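Local coordinates for putative immunoglobulin-blocking virulence protein (PDB 7ADK) that probably binds host immunoglobulin and blocks its action as a virulence factor of the mycoplasma, at residues Lys250-Ser255 with Ala318-Ala323; Leu311-Arg316 with Ile326-Trp331. All coordinates share one frame; numbering follows the deposited sequence.

Contact 1: Lys250-Ser255 with Ala318-Ala323; sequences KKMLDS and AFINEA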
ATOM      1  N   LYS A 250      -9.804  -5.252 -41.914  1.00 80.33           N
ATOM      2  CA  LYS A 250      -9.104  -3.974 -42.173  1.00 80.33           C
ATOM      3  C   LYS A 250      -7.932  -4.063 -43.154  1.00 80.33           C
ATOM      4  O   LYS A 250      -7.809  -3.223 -44.034  1.00 80.33           O
ATOM      5  CB  LYS A 250      -8.646  -3.362 -40.843  1.00 80.33           C
ATOM      6  CG  LYS A 250      -8.243  -1.909 -40.959  1.00 80.33           C
ATOM      7  CD  LYS A 250      -7.510  -1.327 -39.809  1.00 80.33           C
ATOM      8  CE  LYS A 250      -7.176   0.156 -39.933  1.00 80.33           C
ATOM      9  NZ  LYS A 250      -6.065   0.430 -40.859  1.00 80.33           N
ATOM     10  N   LYS A 251      -7.132  -5.127 -43.071  1.00 84.22           N
ATOM     11  CA  LYS A 251      -6.010  -5.417 -43.988  1.00 84.22           C
ATOM     12  C   LYS A 251      -6.430  -5.586 -45.457  1.00 84.22           C
ATOM     13  O   LYS A 251      -5.654  -5.260 -46.342  1.00 84.22           O
ATOM     14  CB  LYS A 251      -5.263  -6.669 -43.498  1.00 84.22           C
ATOM     15  CG  LYS A 251      -4.592  -6.467 -42.131  1.00 84.22           C
ATOM     16  CD  LYS A 251      -3.771  -7.692 -41.717  1.00 84.22           C
ATOM     17  CE  LYS A 251      -3.217  -7.496 -40.308  1.00 84.22           C
ATOM     18  NZ  LYS A 251      -2.348  -8.615 -39.869  1.00 84.22           N
ATOM     19  N   MET A 252      -7.650  -6.053 -45.711  1.00 89.35           N
ATOM     20  CA  MET A 252      -8.325  -6.017 -47.016  1.00 89.35           C
ATOM     21  C   MET A 252      -9.059  -4.685 -47.252  1.00 89.35           C
ATOM     22  O   MET A 252      -9.025  -4.138 -48.346  1.00 89.35           O
ATOM     23  CB  MET A 252      -9.258  -7.238 -47.101  1.00 89.35           C
ATOM     24  CG  MET A 252     -10.288  -7.224 -48.236  1.00 89.35           C
ATOM     25  SD  MET A 252      -9.666  -6.933 -49.902  1.00 89.35           S
ATOM     26  CE  MET A 252      -8.540  -8.314 -50.091  1.00 89.35           C
ATOM     27  N   LEU A 253      -9.712  -4.159 -46.216  1.00 87.10           N
ATOM     28  CA  LEU A 253     -10.642  -3.026 -46.254  1.00 87.10           C
ATOM     29  C   LEU A 253      -9.967  -1.709 -46.652  1.00 87.10           C
ATOM     30  O   LEU A 253     -10.571  -0.901 -47.346  1.00 87.10           O
ATOM     31  CB  LEU A 253     -11.275  -2.915 -44.854  1.00 87.10           C
ATOM     32  CG  LEU A 253     -12.773  -2.642 -44.801  1.00 87.10           C
ATOM     33  CD1 LEU A 253     -13.546  -3.779 -45.449  1.00 87.10           C
ATOM     34  CD2 LEU A 253     -13.211  -2.533 -43.339  1.00 87.10           C
ATOM     35  N   ASP A 254      -8.719  -1.495 -46.238  1.00 91.82           N
ATOM     36  CA  ASP A 254      -7.878  -0.416 -46.765  1.00 91.82           C
ATOM     37  C   ASP A 254      -7.517  -0.729 -48.222  1.00 91.82           C
ATOM     38  O   ASP A 254      -6.799  -1.693 -48.477  1.00 91.82           O
ATOM     39  CB  ASP A 254      -6.626  -0.242 -45.900  1.00 91.82           C
ATOM     40  CG  ASP A 254      -6.921   0.256 -44.489  1.00 91.82           C
ATOM     41  OD1 ASP A 254      -7.910   0.989 -44.283  1.00 91.82           O
ATOM     42  OD2 ASP A 254      -6.111  -0.027 -43.580  1.00 91.82           O
ATOM     43  N   SER A 255      -8.025   0.071 -49.169  1.00 98.28           N
ATOM     44  CA  SER A 255      -8.218  -0.307 -50.574  1.00 98.28           C
ATOM     45  C   SER A 255      -7.056  -1.035 -51.248  1.00 98.28           C
ATOM     46  O   SER A 255      -7.268  -2.050 -51.913  1.00 98.28           O
ATOM     47  CB  SER A 255      -8.562   0.952 -51.366  1.00 98.28           C
ATOM     48  OG  SER A 255      -8.634   0.707 -52.740  1.00 98.28           O
ATOM     49  N   ALA A 318      -9.814 -15.919 -37.166  1.00 73.63           N
ATOM     50  CA  ALA A 318      -9.697 -15.754 -38.606  1.00 73.63           C
ATOM     51  C   ALA A 318      -9.756 -14.286 -39.027  1.00 73.63           C
ATOM     52  O   ALA A 318     -10.668 -13.569 -38.620  1.00 73.63           O
ATOM     53  CB  ALA A 318     -10.804 -16.555 -39.285  1.00 73.63           C
ATOM     54  N   PHE A 319      -8.860 -13.870 -39.915  1.00 79.27           N
ATOM     55  CA  PHE A 319      -8.880 -12.574 -40.590  1.00 79.27           C
ATOM     56  C   PHE A 319      -8.620 -12.747 -42.088  1.00 79.27           C
ATOM     57  O   PHE A 319      -8.187 -13.797 -42.543  1.00 79.27           O
ATOM     58  CB  PHE A 319      -7.898 -11.591 -39.926  1.00 79.27           C
ATOM     59  CG  PHE A 319      -6.419 -11.836 -40.162  1.00 79.27           C
ATOM     60  CD1 PHE A 319      -5.703 -12.643 -39.270  1.00 79.27           C
ATOM     61  CD2 PHE A 319      -5.751 -11.228 -41.239  1.00 79.27           C
ATOM     62  CE1 PHE A 319      -4.325 -12.841 -39.458  1.00 79.27           C
ATOM     63  CE2 PHE A 319      -4.376 -11.436 -41.431  1.00 79.27           C
ATOM     64  CZ  PHE A 319      -3.662 -12.240 -40.536  1.00 79.27           C
ATOM     65  N   ILE A 320      -8.906 -11.723 -42.874  1.00 80.41           N
ATOM     66  CA  ILE A 320      -8.637 -11.682 -44.316  1.00 80.41           C
ATOM     67  C   ILE A 320      -7.402 -10.803 -44.521  1.00 80.41           C
ATOM     68  O   ILE A 320      -7.405  -9.658 -44.071  1.00 80.41           O
ATOM     69  CB  ILE A 320      -9.870 -11.085 -45.033  1.00 80.41           C
ATOM     70  CG1 ILE A 320     -11.138 -11.940 -44.835  1.00 80.41           C
ATOM     71  CG2 ILE A 320      -9.619 -10.893 -46.530  1.00 80.41           C
ATOM     72  CD1 ILE A 320     -12.416 -11.130 -44.901  1.00 80.41           C
ATOM     73  N   ASN A 321      -6.344 -11.286 -45.167  1.00 84.90           N
ATOM     74  CA  ASN A 321      -5.182 -10.433 -45.447  1.00 84.90           C
ATOM     75  C   ASN A 321      -5.339  -9.682 -46.782  1.00 84.90           C
ATOM     76  O   ASN A 321      -6.346  -9.792 -47.477  1.00 84.90           O
ATOM     77  CB  ASN A 321      -3.861 -11.209 -45.287  1.00 84.90           C
ATOM     78  CG  ASN A 321      -3.464 -12.127 -46.424  1.00 84.90           C
ATOM     79  OD1 ASN A 321      -3.504 -11.776 -47.585  1.00 84.90           O
ATOM     80  ND2 ASN A 321      -2.986 -13.303 -46.115  1.00 84.90           N
ATOM     81  N   GLU A 322      -4.318  -8.915 -47.147  1.00 89.30           N
ATOM     82  CA  GLU A 322      -4.276  -8.016 -48.304  1.00 89.30           C
ATOM     83  C   GLU A 322      -4.626  -8.683 -49.640  1.00 89.30           C
ATOM     84  O   GLU A 322      -5.215  -8.045 -50.501  1.00 89.30           O
ATOM     85  CB  GLU A 322      -2.867  -7.404 -48.429  1.00 89.30           C
ATOM     86  CG  GLU A 322      -2.408  -6.526 -47.254  1.00 89.30           C
ATOM     87  CD  GLU A 322      -1.997  -7.279 -45.979  1.00 89.30           C
ATOM     88  OE1 GLU A 322      -1.747  -8.502 -46.026  1.00 89.30           O
ATOM     89  OE2 GLU A 322      -1.914  -6.650 -44.904  1.00 89.30           O
ATOM     90  N   ALA A 323      -4.291  -9.956 -49.834  1.00 91.62           N
ATOM     91  CA  ALA A 323      -4.394 -10.651 -51.119  1.00 91.62           C
ATOM     92  C   ALA A 323      -5.734 -11.376 -51.371  1.00 91.62           C
ATOM     93  O   ALA A 323      -5.839 -12.184 -52.294  1.00 91.62           O
ATOM     94  CB  ALA A 323      -3.183 -11.577 -51.245  1.00 91.62           C
TER
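Lys251 lies across Phe319 with the carbon part of its side chain. Its CD is 3.8 Å from Phe319 CE2, at an oblique approach to the ring. Beyond CG the lysine chain is extended, and its NZ also comes 3.8 Å from CE2 of Phe319. The same lysine meets Glu322 nearer its root. Glu322 CB points away from the helix, but the chain bends at chi2 (75°), which carries CD back toward Lys251. Glu322 OE2 then sits 3.6 Å from Lys251 CB, against carbon and not against the ammonium group. Glu322 CG also touches the backbone O of Lys251.

Met252 makes the buried half of the contact. Its CB packs on CG2 of Ile320 at 3.7 Å, and the two side chains meet at a slant. The methionine is bent at both chi2 and chi3. Its CE methyl reaches the backbone O of Glu322 at 3.4 Å and also lies near the O of Asn321.

The turn after strand 318-320 is held from within. Asn321 OD1 accepts from the backbone N of Ala323 at 3.0 Å, in the carbonyl plane, closing an Asx turn. Asn321 ND2 is bonded to Glu325 OE2. On the helix side, Lys250 NZ forms a salt bridge with Asp254 OD2 over 2.8 Å. Arg248, earlier in the same helix, bonds through NE to the O of Ala318 and through its backbone to Ile320. Helix 247-253 is thus tied to the edge strand of a three-stranded antiparallel sheet.

Between the segments themselves the contact is van der Waals packing. Lys251 NZ and Glu322 OE2 are 5.4 Å apart, so any attraction between their charges is probably long-range and the pair is not a salt bridge across the contact.

Contact 2: Leu311-Arg316 with Ile326-Trp331; sequences LTISPR and IDSNGW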
ATOM      1  N   LEU A 311      -3.631 -28.483 -37.104  1.00 82.21           N
ATOM      2  CA  LEU A 311      -4.392 -27.472 -36.368  1.00 82.21           C
ATOM      3  C   LEU A 311      -5.176 -26.584 -37.344  1.00 82.21           C
ATOM      4  O   LEU A 311      -4.596 -25.933 -38.205  1.00 82.21           O
ATOM      5  CB  LEU A 311      -3.447 -26.624 -35.498  1.00 82.21           C
ATOM      6  CG  LEU A 311      -2.412 -27.350 -34.628  1.00 82.21           C
ATOM      7  CD1 LEU A 311      -1.680 -26.317 -33.788  1.00 82.21           C
ATOM      8  CD2 LEU A 311      -3.020 -28.373 -33.682  1.00 82.21           C
ATOM      9  N   THR A 312      -6.497 -26.548 -37.230  1.00 79.47           N
ATOM     10  CA  THR A 312      -7.377 -25.771 -38.118  1.00 79.47           C
ATOM     11  C   THR A 312      -7.532 -24.335 -37.623  1.00 79.47           C
ATOM     12  O   THR A 312      -7.577 -24.118 -36.419  1.00 79.47           O
ATOM     13  CB  THR A 312      -8.763 -26.418 -38.256  1.00 79.47           C
ATOM     14  OG1 THR A 312      -9.398 -26.602 -37.017  1.00 79.47           O
ATOM     15  CG2 THR A 312      -8.692 -27.783 -38.904  1.00 79.47           C
ATOM     16  N   ILE A 313      -7.684 -23.364 -38.533  1.00 75.58           N
ATOM     17  CA  ILE A 313      -7.985 -21.954 -38.219  1.00 75.58           C
ATOM     18  C   ILE A 313      -9.154 -21.882 -37.234  1.00 75.58           C
ATOM     19  O   ILE A 313     -10.215 -22.440 -37.517  1.00 75.58           O
ATOM     20  CB  ILE A 313      -8.308 -21.152 -39.510  1.00 75.58           C
ATOM     21  CG1 ILE A 313      -7.061 -21.018 -40.411  1.00 75.58           C
ATOM     22  CG2 ILE A 313      -8.915 -19.783 -39.159  1.00 75.58           C
ATOM     23  CD1 ILE A 313      -7.329 -20.374 -41.768  1.00 75.58           C
ATOM     24  N   SER A 314      -8.990 -21.204 -36.096  1.00 76.43           N
ATOM     25  CA  SER A 314     -10.133 -20.892 -35.229  1.00 76.43           C
ATOM     26  C   SER A 314     -11.026 -19.871 -35.931  1.00 76.43           C
ATOM     27  O   SER A 314     -10.536 -18.813 -36.325  1.00 76.43           O
ATOM     28  CB  SER A 314      -9.689 -20.347 -33.868  1.00 76.43           C
ATOM     29  OG  SER A 314     -10.765 -19.744 -33.163  1.00 76.43           O
ATOM     30  N   PRO A 315     -12.338 -20.119 -36.072  1.00 74.98           N
ATOM     31  CA  PRO A 315     -13.230 -19.124 -36.642  1.00 74.98           C
ATOM     32  C   PRO A 315     -13.263 -17.793 -35.890  1.00 74.98           C
ATOM     33  O   PRO A 315     -13.595 -16.788 -36.497  1.00 74.98           O
ATOM     34  CB  PRO A 315     -14.604 -19.776 -36.692  1.00 74.98           C
ATOM     35  CG  PRO A 315     -14.294 -21.262 -36.750  1.00 74.98           C
ATOM     36  CD  PRO A 315     -13.030 -21.385 -35.916  1.00 74.98           C
ATOM     37  N   ARG A 316     -12.875 -17.736 -34.611  1.00 76.28           N
ATOM     38  CA  ARG A 316     -12.787 -16.490 -33.830  1.00 76.28           C
ATOM     39  C   ARG A 316     -11.499 -15.709 -34.109  1.00 76.28           C
ATOM     40  O   ARG A 316     -11.469 -14.496 -33.971  1.00 76.28           O
ATOM     41  CB  ARG A 316     -12.935 -16.853 -32.340  1.00 76.28           C
ATOM     42  CG  ARG A 316     -13.191 -15.665 -31.404  1.00 76.28           C
ATOM     43  CD  ARG A 316     -13.297 -16.052 -29.925  1.00 76.28           C
ATOM     44  NE  ARG A 316     -14.369 -17.015 -29.655  1.00 76.28           N
ATOM     45  CZ  ARG A 316     -15.491 -16.839 -29.001  1.00 76.28           C
ATOM     46  NH1 ARG A 316     -15.791 -15.763 -28.370  1.00 76.28           N
ATOM     47  NH2 ARG A 316     -16.348 -17.785 -28.999  1.00 76.28           N
ATOM     48  N   ILE A 326      -7.752 -16.077 -46.595  1.00 84.57           N
ATOM     49  CA  ILE A 326      -8.082 -16.268 -45.180  1.00 84.57           C
ATOM     50  C   ILE A 326      -6.837 -16.708 -44.401  1.00 84.57           C
ATOM     51  O   ILE A 326      -6.154 -17.655 -44.781  1.00 84.57           O
ATOM     52  CB  ILE A 326      -9.245 -17.266 -45.019  1.00 84.57           C
ATOM     53  CG1 ILE A 326     -10.512 -16.772 -45.736  1.00 84.57           C
ATOM     54  CG2 ILE A 326      -9.538 -17.533 -43.545  1.00 84.57           C
ATOM     55  CD1 ILE A 326     -11.670 -17.763 -45.645  1.00 84.57           C
ATOM     56  N   ASP A 327      -6.566 -16.041 -43.289  1.00 85.14           N
ATOM     57  CA  ASP A 327      -5.411 -16.194 -42.403  1.00 85.14           C
ATOM     58  C   ASP A 327      -5.884 -16.140 -40.940  1.00 85.14           C
ATOM     59  O   ASP A 327      -7.050 -15.845 -40.688  1.00 85.14           O
ATOM     60  CB  ASP A 327      -4.409 -15.081 -42.746  1.00 85.14           C
ATOM     61  CG  ASP A 327      -2.979 -15.357 -42.274  1.00 85.14           C
ATOM     62  OD1 ASP A 327      -2.085 -14.554 -42.626  1.00 85.14           O
ATOM     63  OD2 ASP A 327      -2.742 -16.393 -41.610  1.00 85.14           O
ATOM     64  N   SER A 328      -5.051 -16.441 -39.948  1.00 80.46           N
ATOM     65  CA  SER A 328      -5.476 -16.330 -38.544  1.00 80.46           C
ATOM     66  C   SER A 328      -4.349 -15.997 -37.575  1.00 80.46           C
ATOM     67  O   SER A 328      -3.170 -16.121 -37.889  1.00 80.46           O
ATOM     68  CB  SER A 328      -6.271 -17.564 -38.088  1.00 80.46           C
ATOM     69  OG  SER A 328      -5.461 -18.659 -37.750  1.00 80.46           O
ATOM     70  N   ASN A 329      -4.738 -15.547 -36.384  1.00 79.11           N
ATOM     71  CA  ASN A 329      -3.872 -15.420 -35.213  1.00 79.11           C
ATOM     72  C   ASN A 329      -4.183 -16.506 -34.158  1.00 79.11           C
ATOM     73  O   ASN A 329      -4.051 -16.273 -32.962  1.00 79.11           O
ATOM     74  CB  ASN A 329      -3.909 -13.963 -34.709  1.00 79.11           C
ATOM     75  CG  ASN A 329      -5.279 -13.445 -34.297  1.00 79.11           C
ATOM     76  OD1 ASN A 329      -6.137 -14.150 -33.795  1.00 79.11           O
ATOM     77  ND2 ASN A 329      -5.528 -12.168 -34.480  1.00 79.11           N
ATOM     78  N   GLY A 330      -4.651 -17.683 -34.588  1.00 78.11           N
ATOM     79  CA  GLY A 330      -5.097 -18.757 -33.697  1.00 78.11           C
ATOM     80  C   GLY A 330      -5.586 -20.007 -34.424  1.00 78.11           C
ATOM     81  O   GLY A 330      -6.353 -19.921 -35.386  1.00 78.11           O
ATOM     82  N   TRP A 331      -5.110 -21.175 -33.979  1.00 79.79           N
ATOM     83  CA  TRP A 331      -5.354 -22.501 -34.569  1.00 79.79           C
ATOM     84  C   TRP A 331      -5.594 -23.547 -33.475  1.00 79.79           C
ATOM     85  O   TRP A 331      -4.915 -23.551 -32.454  1.00 79.79           O
ATOM     86  CB  TRP A 331      -4.197 -22.954 -35.479  1.00 79.79           C
ATOM     87  CG  TRP A 331      -3.680 -21.971 -36.477  1.00 79.79           C
ATOM     88  CD1 TRP A 331      -4.056 -21.894 -37.768  1.00 79.79           C
ATOM     89  CD2 TRP A 331      -2.718 -20.892 -36.279  1.00 79.79           C
ATOM     90  NE1 TRP A 331      -3.412 -20.841 -38.374  1.00 79.79           N
ATOM     91  CE2 TRP A 331      -2.579 -20.187 -37.503  1.00 79.79           C
ATOM     92  CE3 TRP A 331      -1.967 -20.414 -35.181  1.00 79.79           C
ATOM     93  CZ2 TRP A 331      -1.753 -19.072 -37.638  1.00 79.79           C
ATOM     94  CZ3 TRP A 331      -1.137 -19.289 -35.309  1.00 79.79           C
ATOM     95  CH2 TRP A 331      -1.025 -18.619 -36.533  1.00 79.79           C
TER
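Ile313 and Trp331 face each other as an antiparallel, non-hydrogen-bonded pair, with both side chains on the same face of the sheet. Ile313 CG1 is 4.1 Å from CD1 of the Trp331 indole, and the two side chains meet at a slant. The other branch of Ile313, CG2, lies anti to the backbone N and packs on Ser328 CB at 3.6 Å. The Ile313 CD1 methyl goes on to CG2 of Ile326. Ile313 therefore spreads its branches over three residues of the partner strand. Leu311 meets Trp331 closer to the backbone, CB to CB.

Ser328 OG sits between its own backbone N and carbonyl carbon (chi1 80°). Ser328 OG donates to Gly330 O at 2.8 Å and lies above one face of the Trp331 ring, toward the rim. Gly330 O is gripped twice. Ser314 N donates to Gly330 O at 3.0 Å and 168°, from the opposite face of the carbonyl plane.

These residues join strands 312-313 and 326-332 of a three-stranded antiparallel sheet, in which 326-332 is the middle strand. Helix 182-194 covers Ile313 and Ile326 through Ala192. Helix 301-308 lies by the indole: Tyr306 stacks on Trp331, and Ser303 OG bonds to its NE1.

Beyond the strand end, Ser314 OG accepts from Arg316 N at 3.3 Å, which makes an ST turn. Ser314 OG is also hydrogen-bonded to Asp200 OD2. Asp200 also holds Arg316 NE in a salt bridge through OD1.

Both contacts belong to one small antiparallel sheet. Contact 2 joins its middle strand, 326-332, to the edge strand 312-313. Contact 1 packs a helix against the other edge strand, 318-320. They meet where Phe319 N probably bonds to Asp327 O and where Ala318 CB packs on Ile313 CG2. Both are partly buried. Contact 1 is the more exposed: its Lys251 and Glu322 are exposed, while Met252 and Ile320 are buried. None of the touching residues of contact 2 is fully exposed. Its chemistry also differs: a backbone hydrogen bond links its strands, whereas the segments of contact 1 meet by packing alone.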